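Local atomic coordinates of DUF4785 domain-containing protein (Legionella pneumophila subsp. pneumophila, PDB entry 4KH9), a protein that is of unknown function but binds calcium ions and combines an N-terminal domain with two E-set-like beta domains. Residues 178-183 and 222-227. Sequence-based numbering, arbitrary orientation.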
loop_
_atom_site.group_PDB
_atom_site.type_symbol
_atom_site.label_atom_id
_atom_site.label_comp_id
_atom_site.label_asym_id
_atom_site.label_seq_id
_atom_site.Cartn_x
_atom_site.Cartn_y
_atom_site.Cartn_z
ATOM N N LYS A 178 -14.279 6.228 6.080
ATOM C CA LYS A 178 -13.319 6.823 6.987
ATOM C C LYS A 178 -12.211 5.808 7.224
ATOM O O LYS A 178 -12.480 4.662 7.619
ATOM C CB LYS A 178 -13.973 7.257 8.295
ATOM C CG LYS A 178 -12.985 7.977 9.251
ATOM C CD LYS A 178 -13.661 9.084 10.081
ATOM C CE LYS A 178 -14.676 8.546 11.073
ATOM N NZ LYS A 178 -15.215 9.603 11.964
ATOM N N LEU A 179 -10.981 6.209 6.946
ATOM C CA LEU A 179 -9.810 5.381 7.189
ATOM C C LEU A 179 -9.290 5.686 8.588
ATOM O O LEU A 179 -9.198 6.854 8.946
ATOM C CB LEU A 179 -8.725 5.663 6.122
ATOM C CG LEU A 179 -7.407 4.860 6.233
ATOM C CD1 LEU A 179 -6.806 4.659 4.887
ATOM C CD2 LEU A 179 -6.386 5.603 7.072
ATOM N N LYS A 180 -8.910 4.656 9.343
ATOM C CA LYS A 180 -8.269 4.825 10.636
ATOM C C LYS A 180 -6.887 4.133 10.591
ATOM O O LYS A 180 -6.784 2.982 10.175
ATOM C CB LYS A 180 -9.142 4.293 11.763
ATOM C CG LYS A 180 -8.611 4.591 13.155
ATOM C CD LYS A 180 -9.484 3.862 14.181
ATOM C CE LYS A 180 -8.995 4.070 15.582
ATOM N NZ LYS A 180 -9.693 3.178 16.552
ATOM N N ALA A 181 -5.822 4.859 10.960
ATOM C CA ALA A 181 -4.471 4.314 11.002
ATOM C C ALA A 181 -3.938 4.316 12.426
ATOM O O ALA A 181 -4.346 5.144 13.247
ATOM C CB ALA A 181 -3.547 5.119 10.104
ATOM N N THR A 182 -3.096 3.350 12.738
ATOM C CA THR A 182 -2.411 3.269 14.029
ATOM C C THR A 182 -0.939 3.348 13.726
ATOM O O THR A 182 -0.476 2.643 12.834
ATOM C CB THR A 182 -2.802 2.014 14.806
ATOM O OG1 THR A 182 -4.227 1.876 14.746
ATOM C CG2 THR A 182 -2.314 2.065 16.266
ATOM N N ILE A 183 -0.221 4.229 14.432
ATOM C CA ILE A 183 1.209 4.506 14.252
ATOM C C ILE A 183 1.857 4.394 15.626
ATOM O O ILE A 183 1.497 5.135 16.537
ATOM C CB ILE A 183 1.385 5.929 13.599
ATOM C CG1 ILE A 183 0.666 6.016 12.231
ATOM C CG2 ILE A 183 2.878 6.328 13.485
ATOM C CD1 ILE A 183 0.068 7.454 11.870
ATOM N N GLU A 222 -3.155 7.699 16.627
ATOM C CA GLU A 222 -4.203 7.263 15.710
ATOM C C GLU A 222 -4.440 8.363 14.709
ATOM O O GLU A 222 -4.353 9.533 15.060
ATOM C CB GLU A 222 -5.491 6.902 16.456
ATOM C CG GLU A 222 -5.391 5.610 17.249
ATOM C CD GLU A 222 -6.627 5.277 18.061
ATOM O OE1 GLU A 222 -7.132 6.177 18.772
ATOM O OE2 GLU A 222 -7.047 4.098 18.038
ATOM N N GLY A 223 -4.711 7.998 13.466
ATOM C CA GLY A 223 -4.977 8.977 12.428
ATOM C C GLY A 223 -6.239 8.641 11.662
ATOM O O GLY A 223 -6.508 7.471 11.418
ATOM N N THR A 224 -7.036 9.651 11.302
ATOM C CA THR A 224 -8.226 9.435 10.484
ATOM C C THR A 224 -8.251 10.397 9.312
ATOM O O THR A 224 -7.674 11.484 9.389
ATOM C CB THR A 224 -9.557 9.563 11.270
ATOM O OG1 THR A 224 -9.741 10.910 11.702
ATOM C CG2 THR A 224 -9.667 8.604 12.431
ATOM N N ALA A 225 -8.967 10.000 8.254
ATOM C CA ALA A 225 -9.282 10.780 7.066
ATOM C C ALA A 225 -10.437 10.130 6.335
ATOM O O ALA A 225 -10.610 8.912 6.420
ATOM C CB ALA A 225 -8.059 10.877 6.148
ATOM N N THR A 226 -11.183 10.921 5.571
ATOM C CA THR A 226 -12.266 10.473 4.696
ATOM C C THR A 226 -11.667 10.251 3.340
ATOM O O THR A 226 -10.961 11.130 2.829
ATOM C CB THR A 226 -13.426 11.516 4.664
ATOM O OG1 THR A 226 -13.935 11.598 5.975
ATOM C CG2 THR A 226 -14.572 11.121 3.712
ATOM N N LEU A 227 -11.970 9.107 2.732
ATOM C CA LEU A 227 -11.447 8.814 1.404
ATOM C C LEU A 227 -12.495 9.247 0.412
ATOM O O LEU A 227 -13.596 8.690 0.366
ATOM C CB LEU A 227 -11.073 7.328 1.273
ATOM C CG LEU A 227 -9.896 6.872 2.137
ATOM C CD1 LEU A 227 -9.965 5.398 2.370
ATOM C CD2 LEU A 227 -8.543 7.218 1.505
#
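Lys-178 pairs with Thr-226 across two antiparallel strands whose short axes run at 160° to each other. No hydrogen bond joins this pair, and the lysine CG, anti to its backbone N (chi1 -176°), lies 3.8 Å from Ala-225 O. Leu-179 makes the next pair a hydrogen-bonded one: its N reaches Ala-225 O at 2.8 Å, the carbonyl pointing almost straight at the donor, while Ala-225 N returns a longer bond to Leu-179 O. On the buried face, Leu-179 crosses Leu-227 obliquely, CB to CD1 at 4.0 Å, and both leucines also touch Leu-201 and Phe-261, so the pair belongs to the apolar interior of the E-set-like central domain. Lys-180 turns to the other face, where its CG makes a loose 4.2 Å contact with Thr-224 CG2. Its chain, extended beyond CG, slants across the neighbouring strand and brings NZ to 3.2 Å from Glu-222 OE2, a diagonal salt bridge to the residue two positions before its partner Thr-224. Lys-180 CE comes slightly nearer to Glu-222 OE2, at 3.1 Å, so the carboxylate lies beside the end of the chain. Ala-181 returns to the interior and bonds reciprocally with Gly-223. Ala-181 N meets Gly-223 O at 2.7 Å in a nearly straight bond. Gly-223 N reaches Ala-181 O at 2.9 Å, this donor tilted 31° from the carbonyl plane. The chemistry thus divides by face: leucine and alanine line the interior, whereas lysine, threonine and glutamate form the outer surface, where the ion pair adds a diagonal, probably modest electrostatic tie to the four backbone bonds joining the strands.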